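Local coordinates for alpha-glucosidase (Pseudoalteromonas sp. K8, PDB 5HQA), which hydrolyses alpha-glucosides as a calcium-binding, chloride-activated glycoside hydrolase of family 97, and is captured here with the inhibitor acarbose, at residues A[287-292]-A[334-339]; A[490-495]-A[526-531]; A[422-427]-A[446-451]. All blocks are in the same frame, centred on the assembly; numbering follows the deposited sequence. Where two conformers were deposited one is given.

Contact 1: residues A[287-292]-A[334-339]; sequences GATTKN and YDDFDI
D336 meets T290 through its carbonyl and T289 through both carbonyl and carboxylate. Its carbonyl oxygen takes the N-H of T290, 2.9 Å from T290 N to D336 O; the donor lies in the carbonyl plane, with a C=O...N angle of 158°. T289 CA sits 3.3 Å from the same D336 O in a CA-H...O contact. The carboxylate crosses the T289 side chain obliquely, D336 OD2 resting 3.5 Å from T289 CG2, while its stronger partner is H286 ND1.

The F337 ring comes next, its CD2 3.6 Å from A288 O in an oblique approach, and 4.2 Å from A288 CB. Both side chains also lean on V310 of strand 307-310, and F337 reaches L342 as well, so the junction continues into the barrel wall.

D338 closes the walk. Its N-H goes to the T290 hydroxyl oxygen, 2.9 Å from D338 N to T290 OG1. A chi1 of -55° sets OG1 beside T290's own backbone N, where it meets D338 N. D338 OD1 caps helix 339-349 at A341 N, just as T289 OG1 caps helix 290-303 at N292 N, 3.0 Å away.

The contact therefore ties the N-termini of two successive helices of the TIM-barrel domain. T290 is donor through N and acceptor through OG1, a two-point link between backbone and helix start, and the N-terminus of helix 339-349, which begins just after D338, is likely to stabilise that carboxylate's negative charge.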
ATOM      1  N   GLY A 287      -0.546 -28.311  -4.980  1.00 17.59           N
ATOM      2  CA  GLY A 287      -1.554 -27.434  -5.560  1.00 17.43           C
ATOM      3  C   GLY A 287      -1.336 -27.186  -7.045  1.00 20.42           C
ATOM      4  O   GLY A 287      -2.272 -27.265  -7.846  1.00 20.30           O
ATOM      5  N   ALA A 288      -0.089 -26.899  -7.434  1.00 19.23           N
ATOM      6  CA  ALA A 288       0.236 -26.393  -8.771  1.00 19.40           C
ATOM      7  C   ALA A 288       0.410 -27.551  -9.752  1.00 21.58           C
ATOM      8  O   ALA A 288       1.519 -27.924 -10.131  1.00 23.04           O
ATOM      9  CB  ALA A 288       1.493 -25.532  -8.713  1.00 16.12           C
ATOM     10  N   THR A 289      -0.709 -28.117 -10.183  1.00 19.36           N
ATOM     11  CA  THR A 289      -0.699 -29.124 -11.230  1.00 18.84           C
ATOM     12  C   THR A 289      -1.423 -28.597 -12.459  1.00 22.15           C
ATOM     13  O   THR A 289      -2.242 -27.677 -12.381  1.00 20.78           O
ATOM     14  CB  THR A 289      -1.367 -30.421 -10.773  1.00 24.17           C
ATOM     15  OG1 THR A 289      -2.784 -30.219 -10.681  1.00 22.65           O
ATOM     16  CG2 THR A 289      -0.827 -30.847  -9.430  1.00 23.98           C
ATOM     17  N   THR A 290      -1.114 -29.209 -13.604  1.00 20.45           N
ATOM     18  CA  THR A 290      -1.808 -28.868 -14.841  1.00 22.31           C
ATOM     19  C   THR A 290      -3.317 -29.015 -14.674  1.00 22.63           C
ATOM     20  O   THR A 290      -4.089 -28.109 -15.017  1.00 21.30           O
ATOM     21  CB  THR A 290      -1.296 -29.758 -15.977  1.00 24.42           C
ATOM     22  OG1 THR A 290       0.129 -29.633 -16.073  1.00 24.62           O
ATOM     23  CG2 THR A 290      -1.924 -29.355 -17.298  1.00 23.96           C
ATOM     24  N   LYS A 291      -3.749 -30.147 -14.119  1.00 22.52           N
ATOM     25  CA  LYS A 291      -5.173 -30.409 -13.939  1.00 24.25           C
ATOM     26  C   LYS A 291      -5.824 -29.354 -13.051  1.00 23.67           C
ATOM     27  O   LYS A 291      -6.894 -28.825 -13.378  1.00 20.87           O
ATOM     28  CB  LYS A 291      -5.358 -31.804 -13.345  1.00 27.32           C
ATOM     29  CG  LYS A 291      -6.782 -32.163 -12.964  1.00 33.62           C
ATOM     30  CD  LYS A 291      -6.846 -33.619 -12.491  1.00 43.20           C
ATOM     31  CE  LYS A 291      -8.269 -34.073 -12.195  1.00 51.48           C
ATOM     32  NZ  LYS A 291      -8.848 -33.369 -11.009  1.00 58.11           N
ATOM     33  N   ASN A 292      -5.202 -29.047 -11.907  0.56 19.19           N
ATOM     34  CA  ASN A 292      -5.778 -28.050 -11.011  0.56 18.82           C
ATOM     35  C   ASN A 292      -5.824 -26.681 -11.674  0.56 18.59           C
ATOM     36  O   ASN A 292      -6.821 -25.959 -11.558  0.56 18.68           O
ATOM     37  CB  ASN A 292      -4.987 -27.978  -9.701  0.56 19.35           C
ATOM     38  CG  ASN A 292      -5.306 -29.124  -8.754  0.56 21.39           C
ATOM     39  OD1 ASN A 292      -6.338 -29.783  -8.880  0.56 24.30           O
ATOM     40  ND2 ASN A 292      -4.421 -29.355  -7.788  0.56 21.52           N
ATOM     41  N   TYR A 334       7.937 -27.834 -11.831  1.00 20.75           N
ATOM     42  CA  TYR A 334       7.761 -29.227 -11.453  1.00 20.45           C
ATOM     43  C   TYR A 334       7.242 -30.035 -12.642  1.00 23.46           C
ATOM     44  O   TYR A 334       6.624 -29.503 -13.574  1.00 23.86           O
ATOM     45  CB  TYR A 334       6.778 -29.351 -10.290  1.00 20.26           C
ATOM     46  CG  TYR A 334       7.305 -28.965  -8.921  1.00 18.34           C
ATOM     47  CD1 TYR A 334       8.232 -29.760  -8.267  1.00 21.40           C
ATOM     48  CD2 TYR A 334       6.834 -27.833  -8.263  1.00 17.52           C
ATOM     49  CE1 TYR A 334       8.705 -29.427  -7.002  1.00 21.20           C
ATOM     50  CE2 TYR A 334       7.297 -27.488  -6.996  1.00 18.21           C
ATOM     51  CZ  TYR A 334       8.236 -28.295  -6.369  1.00 20.34           C
ATOM     52  OH  TYR A 334       8.712 -27.978  -5.109  1.00 21.34           O
ATOM     53  N   ASP A 335       7.471 -31.349 -12.587  1.00 23.37           N
ATOM     54  CA  ASP A 335       7.042 -32.221 -13.677  1.00 26.37           C
ATOM     55  C   ASP A 335       5.529 -32.280 -13.842  1.00 26.44           C
ATOM     56  O   ASP A 335       5.057 -32.666 -14.918  1.00 27.87           O
ATOM     57  CB  ASP A 335       7.569 -33.637 -13.465  1.00 30.92           C
ATOM     58  CG  ASP A 335       9.060 -33.724 -13.643  1.00 41.00           C
ATOM     59  OD1 ASP A 335       9.643 -32.762 -14.199  1.00 40.73           O
ATOM     60  OD2 ASP A 335       9.646 -34.754 -13.235  1.00 48.59           O
ATOM     61  N   ASP A 336       4.754 -31.934 -12.815  1.00 22.19           N
ATOM     62  CA  ASP A 336       3.306 -32.000 -12.932  1.00 22.72           C
ATOM     63  C   ASP A 336       2.696 -30.657 -13.303  1.00 24.03           C
ATOM     64  O   ASP A 336       1.470 -30.514 -13.270  1.00 25.51           O
ATOM     65  CB  ASP A 336       2.677 -32.554 -11.645  1.00 24.53           C
ATOM     66  CG  ASP A 336       3.062 -31.764 -10.403  1.00 27.18           C
ATOM     67  OD1 ASP A 336       3.937 -30.875 -10.493  1.00 26.12           O
ATOM     68  OD2 ASP A 336       2.486 -32.047  -9.329  1.00 24.91           O
ATOM     69  N   PHE A 337       3.520 -29.684 -13.688  1.00 22.68           N
ATOM     70  CA  PHE A 337       3.057 -28.365 -14.109  1.00 19.82           C
ATOM     71  C   PHE A 337       3.553 -28.133 -15.535  1.00 23.36           C
ATOM     72  O   PHE A 337       4.723 -27.798 -15.744  1.00 25.47           O
ATOM     73  CB  PHE A 337       3.556 -27.286 -13.154  1.00 18.86           C
ATOM     74  CG  PHE A 337       2.939 -25.939 -13.386  1.00 21.20           C
ATOM     75  CD1 PHE A 337       3.611 -24.968 -14.102  1.00 21.36           C
ATOM     76  CD2 PHE A 337       1.681 -25.646 -12.884  1.00 20.85           C
ATOM     77  CE1 PHE A 337       3.040 -23.719 -14.309  1.00 20.39           C
ATOM     78  CE2 PHE A 337       1.109 -24.399 -13.083  1.00 19.11           C
ATOM     79  CZ  PHE A 337       1.788 -23.437 -13.795  1.00 19.45           C
ATOM     80  N   ASP A 338       2.663 -28.300 -16.512  1.00 21.81           N
ATOM     81  CA  ASP A 338       3.012 -28.262 -17.937  1.00 24.58           C
ATOM     82  C   ASP A 338       2.756 -26.845 -18.444  1.00 25.35           C
ATOM     83  O   ASP A 338       1.641 -26.512 -18.851  1.00 24.49           O
ATOM     84  CB  ASP A 338       2.189 -29.304 -18.694  1.00 24.57           C
ATOM     85  CG  ASP A 338       2.592 -29.444 -20.155  1.00 29.72           C
ATOM     86  OD1 ASP A 338       3.212 -28.521 -20.722  1.00 30.09           O
ATOM     87  OD2 ASP A 338       2.259 -30.491 -20.746  1.00 32.43           O
ATOM     88  N   ILE A 339       3.801 -26.016 -18.466  0.62 26.76           N
ATOM     89  CA  ILE A 339       3.575 -24.595 -18.723  0.62 25.81           C
ATOM     90  C   ILE A 339       3.237 -24.340 -20.194  0.62 26.69           C
ATOM     91  O   ILE A 339       2.528 -23.378 -20.513  0.62 27.10           O
ATOM     92  CB  ILE A 339       4.781 -23.760 -18.239  0.62 25.19           C
ATOM     93  CG1 ILE A 339       4.371 -22.290 -18.061  0.62 25.09           C
ATOM     94  CG2 ILE A 339       5.965 -23.888 -19.188  0.62 24.20           C
ATOM     95  CD1 ILE A 339       5.400 -21.412 -17.356  0.62 24.49           C
TER

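Contact 2: residues A[490-495]-A[526-531]; sequences FTPGIF and PIQMAA
P492 and A531 share the one direct hydrogen bond between 490-495 and 526-531. It runs 3.1 Å from A531 N to P492 O, nearly along the C=O axis. P492 O also comes 3.1 Å from M529 O; each oxygen has a donor of its own (A531 N and Y520 OH), which probably offsets this acceptor-acceptor approach.

Two waters bridge the segments. One accepts from F490 N and donates to Q528 OE1, 2.6 Å away; the amide of Q528 is anchored at its other end, where NE2 donates to L523 O. The second water accepts from both T491 N and M529 N.

Van der Waals contacts make up the rest. The T491 and M529 side chains run alongside in the same direction, with T491 CG2 3.7 Å from M529 SD. The P492 ring crosses the Q528 side chain at about a right angle, its CG 3.7 Å from Q528 OE1. A531 CB sits 3.4 Å from T491 O and meets I494 CD1 at 3.9 Å. At G493's backbone angles a CB would be jammed against P492 O, and it would point at A530.

Strand 527-529 lies beside strand 264-269, the first of the barrel, and T491 is about 6 Å by side chain from the calcium ligands E455 and E461 and from the bound acarbose unit. Buried backbone groups are satisfied partly by waters, partly by direct bonds such as T491 O with Q460 and G493 N with Q516, and the loop is fixed to the barrel's last strand close to the calcium and acarbose site.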
ATOM      1  N   PHE A 490      -4.834  -7.276  -0.606  1.00 11.66           N
ATOM      2  CA  PHE A 490      -5.308  -7.856   0.654  1.00 11.79           C
ATOM      3  C   PHE A 490      -5.808  -9.292   0.493  1.00 11.48           C
ATOM      4  O   PHE A 490      -5.841 -10.044   1.478  1.00 11.14           O
ATOM      5  CB  PHE A 490      -6.429  -6.977   1.234  1.00 10.75           C
ATOM      6  CG  PHE A 490      -6.931  -7.437   2.582  1.00 10.32           C
ATOM      7  CD1 PHE A 490      -6.326  -6.989   3.749  1.00  9.78           C
ATOM      8  CD2 PHE A 490      -8.003  -8.325   2.677  1.00 10.46           C
ATOM      9  CE1 PHE A 490      -6.773  -7.424   4.995  1.00 10.39           C
ATOM     10  CE2 PHE A 490      -8.458  -8.772   3.921  1.00 11.23           C
ATOM     11  CZ  PHE A 490      -7.838  -8.319   5.080  1.00 12.63           C
ATOM     12  N   THR A 491      -6.158  -9.688  -0.733  1.00 12.73           N
ATOM     13  CA  THR A 491      -6.865 -10.909  -1.135  1.00 12.03           C
ATOM     14  C   THR A 491      -8.170 -11.049  -0.349  1.00 12.89           C
ATOM     15  O   THR A 491      -8.306 -11.938   0.501  1.00 11.86           O
ATOM     16  CB  THR A 491      -5.980 -12.167  -1.009  1.00 13.81           C
ATOM     17  OG1 THR A 491      -5.822 -12.563   0.357  1.00 14.07           O
ATOM     18  CG2 THR A 491      -4.597 -11.930  -1.624  1.00 12.77           C
ATOM     19  N   PRO A 492      -9.168 -10.211  -0.633  1.00 12.25           N
ATOM     20  CA  PRO A 492     -10.454 -10.295   0.064  1.00 11.42           C
ATOM     21  C   PRO A 492     -11.287 -11.470  -0.444  1.00 13.64           C
ATOM     22  O   PRO A 492     -10.889 -12.213  -1.342  1.00 13.55           O
ATOM     23  CB  PRO A 492     -11.111  -8.961  -0.283  1.00 11.68           C
ATOM     24  CG  PRO A 492     -10.588  -8.658  -1.638  1.00 14.95           C
ATOM     25  CD  PRO A 492      -9.154  -9.115  -1.618  1.00 12.43           C
ATOM     26  N   GLY A 493     -12.466 -11.635   0.159  1.00 13.30           N
ATOM     27  CA  GLY A 493     -13.476 -12.508  -0.417  1.00 11.38           C
ATOM     28  C   GLY A 493     -13.512 -13.939   0.087  1.00 13.39           C
ATOM     29  O   GLY A 493     -13.820 -14.854  -0.681  1.00 13.68           O
ATOM     30  N   ILE A 494     -13.226 -14.167   1.364  1.00 12.36           N
ATOM     31  CA  ILE A 494     -13.355 -15.515   1.915  1.00 12.32           C
ATOM     32  C   ILE A 494     -14.821 -15.761   2.253  1.00 14.03           C
ATOM     33  O   ILE A 494     -15.420 -15.029   3.049  1.00 15.20           O
ATOM     34  CB  ILE A 494     -12.452 -15.711   3.146  1.00 12.39           C
ATOM     35  CG1 ILE A 494     -10.974 -15.631   2.748  1.00 11.23           C
ATOM     36  CG2 ILE A 494     -12.727 -17.060   3.812  1.00 12.21           C
ATOM     37  CD1 ILE A 494     -10.559 -16.679   1.717  1.00 11.63           C
ATOM     38  N   PHE A 495     -15.405 -16.788   1.637  1.00 12.67           N
ATOM     39  CA  PHE A 495     -16.805 -17.143   1.832  1.00 12.57           C
ATOM     40  C   PHE A 495     -17.004 -18.270   2.826  1.00 15.45           C
ATOM     41  O   PHE A 495     -18.024 -18.291   3.518  1.00 16.20           O
ATOM     42  CB  PHE A 495     -17.453 -17.563   0.506  1.00 12.90           C
ATOM     43  CG  PHE A 495     -18.011 -16.412  -0.287  1.00 12.85           C
ATOM     44  CD1 PHE A 495     -17.562 -15.123  -0.076  1.00 14.55           C
ATOM     45  CD2 PHE A 495     -18.997 -16.627  -1.240  1.00 13.33           C
ATOM     46  CE1 PHE A 495     -18.079 -14.060  -0.817  1.00 15.12           C
ATOM     47  CE2 PHE A 495     -19.526 -15.575  -1.975  1.00 14.55           C
ATOM     48  CZ  PHE A 495     -19.069 -14.290  -1.766  1.00 13.76           C
ATOM     49  N   PRO A 526      -5.726  -2.217  -7.887  1.00 11.78           N
ATOM     50  CA  PRO A 526      -6.126  -2.401  -9.294  1.00 11.35           C
ATOM     51  C   PRO A 526      -6.343  -3.855  -9.658  1.00 11.51           C
ATOM     52  O   PRO A 526      -7.060  -4.137 -10.630  1.00 15.23           O
ATOM     53  CB  PRO A 526      -4.953  -1.797 -10.077  1.00 12.16           C
ATOM     54  CG  PRO A 526      -3.783  -1.978  -9.160  1.00 11.11           C
ATOM     55  CD  PRO A 526      -4.330  -1.761  -7.771  1.00 11.23           C
ATOM     56  N   ILE A 527      -5.739  -4.785  -8.925  1.00 11.21           N
ATOM     57  CA  ILE A 527      -6.088  -6.196  -9.023  1.00 13.58           C
ATOM     58  C   ILE A 527      -6.653  -6.618  -7.677  1.00 13.63           C
ATOM     59  O   ILE A 527      -6.106  -6.267  -6.627  1.00 12.74           O
ATOM     60  CB  ILE A 527      -4.906  -7.090  -9.451  1.00 13.45           C
ATOM     61  CG1 ILE A 527      -3.704  -6.932  -8.523  1.00 13.76           C
ATOM     62  CG2 ILE A 527      -4.518  -6.800 -10.903  1.00 14.65           C
ATOM     63  CD1 ILE A 527      -2.646  -8.011  -8.737  1.00 15.63           C
ATOM     64  N   GLN A 528      -7.779  -7.318  -7.716  1.00 12.54           N
ATOM     65  CA  GLN A 528      -8.468  -7.793  -6.529  1.00 12.81           C
ATOM     66  C   GLN A 528      -8.620  -9.297  -6.654  1.00 12.71           C
ATOM     67  O   GLN A 528      -9.121  -9.791  -7.669  1.00 12.09           O
ATOM     68  CB  GLN A 528      -9.845  -7.133  -6.380  1.00 13.57           C
ATOM     69  CG  GLN A 528      -9.807  -5.616  -6.067  1.00 13.06           C
ATOM     70  CD  GLN A 528      -9.517  -5.320  -4.594  1.00 17.88           C
ATOM     71  OE1 GLN A 528      -9.020  -6.176  -3.854  1.00 18.99           O
ATOM     72  NE2 GLN A 528      -9.821  -4.100  -4.167  1.00 17.03           N
ATOM     73  N   MET A 529      -8.180 -10.024  -5.642  1.00 10.91           N
ATOM     74  CA  MET A 529      -8.361 -11.464  -5.650  1.00 11.17           C
ATOM     75  C   MET A 529      -9.726 -11.813  -5.091  1.00 13.08           C
ATOM     76  O   MET A 529     -10.212 -11.166  -4.164  1.00 14.03           O
ATOM     77  CB  MET A 529      -7.273 -12.156  -4.830  1.00 11.79           C
ATOM     78  CG  MET A 529      -7.157 -13.633  -5.137  1.00 12.67           C
ATOM     79  SD  MET A 529      -5.826 -14.340  -4.145  1.00 15.31           S
ATOM     80  CE  MET A 529      -5.660 -15.947  -4.931  1.00 15.88           C
ATOM     81  N   ALA A 530     -10.349 -12.821  -5.682  1.00 11.84           N
ATOM     82  CA  ALA A 530     -11.372 -13.599  -4.995  1.00 12.10           C
ATOM     83  C   ALA A 530     -10.610 -14.776  -4.407  1.00 13.59           C
ATOM     84  O   ALA A 530     -10.311 -15.746  -5.103  1.00 14.13           O
ATOM     85  CB  ALA A 530     -12.488 -14.029  -5.939  1.00 12.33           C
ATOM     86  N   ALA A 531     -10.265 -14.668  -3.123  1.00 11.38           N
ATOM     87  CA  ALA A 531      -9.234 -15.501  -2.519  1.00 11.33           C
ATOM     88  C   ALA A 531      -9.677 -16.928  -2.213  1.00 12.97           C
ATOM     89  O   ALA A 531      -8.811 -17.790  -2.010  1.00 14.32           O
ATOM     90  CB  ALA A 531      -8.747 -14.847  -1.225  1.00 11.67           C
TER
HETATM   91  O   HOH W   1      -6.934  -6.148  -2.302  1.00 18.05           O
HETATM   92  O   HOH W   2      -6.363  -8.659  -3.563  1.00 12.14           O

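Contact 3: residues A[422-427]-A[446-451]; sequences NVKLAA and RTYPNW
V423 drives a methyl into the indole of W451. CG2 lies over one face of the ring system, 3.5 Å from the centroid of the five-membered ring and 14° off its normal, a CH-pi contact in which the two side chains cross at about a right angle. Its other methyl, CG1, anti to the backbone N (chi1 168°), faces Y448 CB at 4.2 Å and N450 OD1 at 3.4 Å. Nearby, the extended K424 chain runs at a slant to the Y448 side chain, CE 3.3 Å from Y448 OH.

The polar link is N450 ND2 to V423 O, 3.1 Å and nearly straight, with an N-H...O angle of 168°. V423 O keeps its helical bond from A427 N, 3.0 Å away, and the two donors reach it from opposite faces of its plane. ND2 also donates to I431 O, while N450 OD1 is buried with no partner in the model. A427 CB packs against ND2 at 3.5 Å. An alanine at N450 would probably leave I431 O without this donor, V423 O with its helical bond alone, and a gap beside V423 CG1.

Helix 413-428 is thereby fastened to the turn leading into barrel strand 451-454. One amide spans a helix carbonyl and the I431 carbonyl ahead of strand 432-435, so directional bonds add to the packing of V423 on W451 and probably limit how the helix can shift against the turn.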
ATOM      1  N   ASN A 422      13.686  -4.933 -10.394  1.00 14.60           N
ATOM      2  CA  ASN A 422      12.729  -5.975 -10.763  1.00 13.64           C
ATOM      3  C   ASN A 422      11.555  -5.388 -11.546  1.00 16.44           C
ATOM      4  O   ASN A 422      11.156  -5.920 -12.594  1.00 17.04           O
ATOM      5  CB  ASN A 422      12.262  -6.680  -9.481  1.00 12.89           C
ATOM      6  CG  ASN A 422      11.257  -7.785  -9.737  1.00 18.70           C
ATOM      7  OD1 ASN A 422      10.086  -7.660  -9.380  1.00 20.42           O
ATOM      8  ND2 ASN A 422      11.713  -8.885 -10.328  1.00 17.07           N
ATOM      9  N   VAL A 423      11.007  -4.270 -11.061  1.00 13.25           N
ATOM     10  CA  VAL A 423       9.868  -3.627 -11.718  1.00 14.40           C
ATOM     11  C   VAL A 423      10.255  -3.108 -13.100  1.00 15.04           C
ATOM     12  O   VAL A 423       9.510  -3.272 -14.075  1.00 14.53           O
ATOM     13  CB  VAL A 423       9.322  -2.501 -10.818  1.00 15.64           C
ATOM     14  CG1 VAL A 423       8.335  -1.619 -11.575  1.00 16.33           C
ATOM     15  CG2 VAL A 423       8.681  -3.098  -9.555  1.00 13.35           C
ATOM     16  N   LYS A 424      11.422  -2.473 -13.209  1.00 15.26           N
ATOM     17  CA  LYS A 424      11.839  -1.929 -14.498  1.00 16.65           C
ATOM     18  C   LYS A 424      12.141  -3.038 -15.497  1.00 18.50           C
ATOM     19  O   LYS A 424      11.814  -2.919 -16.685  1.00 19.87           O
ATOM     20  CB  LYS A 424      13.065  -1.038 -14.321  1.00 16.96           C
ATOM     21  CG  LYS A 424      12.804   0.324 -13.711  1.00 17.95           C
ATOM     22  CD  LYS A 424      14.147   0.961 -13.412  1.00 24.89           C
ATOM     23  CE  LYS A 424      14.083   2.457 -13.322  1.00 33.72           C
ATOM     24  NZ  LYS A 424      15.434   2.995 -12.983  1.00 36.93           N
ATOM     25  N   LEU A 425      12.788  -4.112 -15.045  1.00 16.94           N
ATOM     26  CA  LEU A 425      13.031  -5.238 -15.941  1.00 16.93           C
ATOM     27  C   LEU A 425      11.718  -5.891 -16.365  1.00 18.57           C
ATOM     28  O   LEU A 425      11.539  -6.235 -17.541  1.00 20.17           O
ATOM     29  CB  LEU A 425      13.954  -6.257 -15.274  1.00 15.10           C
ATOM     30  CG  LEU A 425      14.351  -7.445 -16.150  1.00 20.36           C
ATOM     31  CD1 LEU A 425      15.049  -6.962 -17.407  1.00 24.27           C
ATOM     32  CD2 LEU A 425      15.250  -8.393 -15.379  1.00 23.40           C
ATOM     33  N   ALA A 426      10.780  -6.051 -15.425  1.00 16.60           N
ATOM     34  CA  ALA A 426       9.467  -6.588 -15.776  1.00 15.85           C
ATOM     35  C   ALA A 426       8.786  -5.738 -16.841  1.00 17.09           C
ATOM     36  O   ALA A 426       8.162  -6.270 -17.770  1.00 17.41           O
ATOM     37  CB  ALA A 426       8.589  -6.687 -14.528  1.00 15.07           C
ATOM     38  N   ALA A 427       8.905  -4.411 -16.731  1.00 17.10           N
ATOM     39  CA  ALA A 427       8.264  -3.526 -17.697  1.00 17.69           C
ATOM     40  C   ALA A 427       8.802  -3.740 -19.105  1.00 21.91           C
ATOM     41  O   ALA A 427       8.055  -3.598 -20.079  1.00 22.69           O
ATOM     42  CB  ALA A 427       8.442  -2.069 -17.280  1.00 15.13           C
ATOM     43  N   ARG A 446       2.907   5.985 -10.006  1.00 12.05           N
ATOM     44  CA  ARG A 446       2.731   7.066 -10.971  1.00 12.64           C
ATOM     45  C   ARG A 446       3.831   7.029 -12.020  1.00 14.69           C
ATOM     46  O   ARG A 446       3.572   7.145 -13.224  1.00 15.68           O
ATOM     47  CB  ARG A 446       2.720   8.423 -10.274  1.00 12.64           C
ATOM     48  CG  ARG A 446       2.647   9.556 -11.303  1.00 13.33           C
ATOM     49  CD  ARG A 446       2.687  10.927 -10.684  1.00 13.43           C
ATOM     50  NE  ARG A 446       2.376  11.930 -11.690  1.00 14.31           N
ATOM     51  CZ  ARG A 446       2.288  13.233 -11.445  1.00 16.80           C
ATOM     52  NH1 ARG A 446       2.486  13.692 -10.216  1.00 15.48           N
ATOM     53  NH2 ARG A 446       1.995  14.074 -12.427  1.00 15.64           N
ATOM     54  N   THR A 447       5.072   6.857 -11.570  1.00 13.76           N
ATOM     55  CA  THR A 447       6.236   6.886 -12.445  1.00 15.29           C
ATOM     56  C   THR A 447       6.381   5.585 -13.226  1.00 15.88           C
ATOM     57  O   THR A 447       6.799   5.597 -14.391  1.00 15.32           O
ATOM     58  CB  THR A 447       7.485   7.136 -11.600  1.00 15.69           C
ATOM     59  OG1 THR A 447       7.219   8.199 -10.672  1.00 15.96           O
ATOM     60  CG2 THR A 447       8.665   7.509 -12.476  1.00 14.06           C
ATOM     61  N   TYR A 448       6.051   4.460 -12.584  1.00 14.23           N
ATOM     62  CA  TYR A 448       6.182   3.118 -13.154  1.00 15.97           C
ATOM     63  C   TYR A 448       4.840   2.423 -12.999  1.00 15.66           C
ATOM     64  O   TYR A 448       4.629   1.660 -12.048  1.00 15.35           O
ATOM     65  CB  TYR A 448       7.292   2.327 -12.462  1.00 14.81           C
ATOM     66  CG  TYR A 448       8.607   3.052 -12.533  1.00 16.74           C
ATOM     67  CD1 TYR A 448       9.372   3.025 -13.693  1.00 20.32           C
ATOM     68  CD2 TYR A 448       9.062   3.804 -11.461  1.00 16.33           C
ATOM     69  CE1 TYR A 448      10.573   3.709 -13.776  1.00 19.50           C
ATOM     70  CE2 TYR A 448      10.262   4.488 -11.534  1.00 19.37           C
ATOM     71  CZ  TYR A 448      11.007   4.439 -12.693  1.00 20.54           C
ATOM     72  OH  TYR A 448      12.196   5.125 -12.759  1.00 24.59           O
ATOM     73  N   PRO A 449       3.903   2.675 -13.915  1.00 14.28           N
ATOM     74  CA  PRO A 449       2.537   2.176 -13.733  1.00 13.14           C
ATOM     75  C   PRO A 449       2.391   0.666 -13.825  1.00 14.92           C
ATOM     76  O   PRO A 449       1.268   0.176 -13.670  1.00 15.89           O
ATOM     77  CB  PRO A 449       1.765   2.866 -14.864  1.00 13.75           C
ATOM     78  CG  PRO A 449       2.576   4.120 -15.161  1.00 14.31           C
ATOM     79  CD  PRO A 449       3.994   3.690 -14.981  1.00 13.97           C
ATOM     80  N   ASN A 450       3.453  -0.102 -14.059  1.00 13.20           N
ATOM     81  CA  ASN A 450       3.322  -1.551 -13.962  1.00 13.05           C
ATOM     82  C   ASN A 450       3.548  -2.059 -12.545  1.00 12.97           C
ATOM     83  O   ASN A 450       3.395  -3.260 -12.302  1.00 14.23           O
ATOM     84  CB  ASN A 450       4.284  -2.253 -14.924  1.00 13.55           C
ATOM     85  CG  ASN A 450       5.719  -2.100 -14.514  1.00 15.85           C
ATOM     86  OD1 ASN A 450       6.147  -1.014 -14.127  1.00 15.89           O
ATOM     87  ND2 ASN A 450       6.474  -3.191 -14.563  1.00 16.12           N
ATOM     88  N   TRP A 451       3.907  -1.182 -11.604  1.00 12.02           N
ATOM     89  CA  TRP A 451       4.016  -1.569 -10.196  1.00 12.34           C
ATOM     90  C   TRP A 451       2.627  -1.413  -9.584  1.00 14.10           C
ATOM     91  O   TRP A 451       2.298  -0.410  -8.947  1.00 13.99           O
ATOM     92  CB  TRP A 451       5.057  -0.721  -9.472  1.00 11.22           C
ATOM     93  CG  TRP A 451       5.669  -1.428  -8.288  1.00 12.08           C
ATOM     94  CD1 TRP A 451       5.252  -2.606  -7.730  1.00 11.80           C
ATOM     95  CD2 TRP A 451       6.825  -1.022  -7.551  1.00 12.64           C
ATOM     96  NE1 TRP A 451       6.076  -2.954  -6.685  1.00 12.31           N
ATOM     97  CE2 TRP A 451       7.050  -1.999  -6.555  1.00 12.09           C
ATOM     98  CE3 TRP A 451       7.695   0.068  -7.637  1.00 14.70           C
ATOM     99  CZ2 TRP A 451       8.109  -1.914  -5.651  1.00 12.19           C
ATOM    100  CZ3 TRP A 451       8.753   0.148  -6.741  1.00 14.92           C
ATOM    101  CH2 TRP A 451       8.950  -0.838  -5.763  1.00 14.49           C
TER

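How the contacts relate
All three contacts belong to the TIM-barrel domain, yet share no element. Contact 1 is the peripheral one, about 32 Å from the centre of the chain and partly exposed; it joins two helix starts through backbone and hydroxyl bonds, with carboxylates at its edge. Contacts 2 and 3 are buried, each about 15 Å from that centre and about 6 Å apart at their nearest atoms. Contact 2 holds a loop to barrel strand 527-529 and relies on water beside the active site. Contact 3 holds a helix to the turn before barrel strand 451-454, with aromatic packing and a single amide.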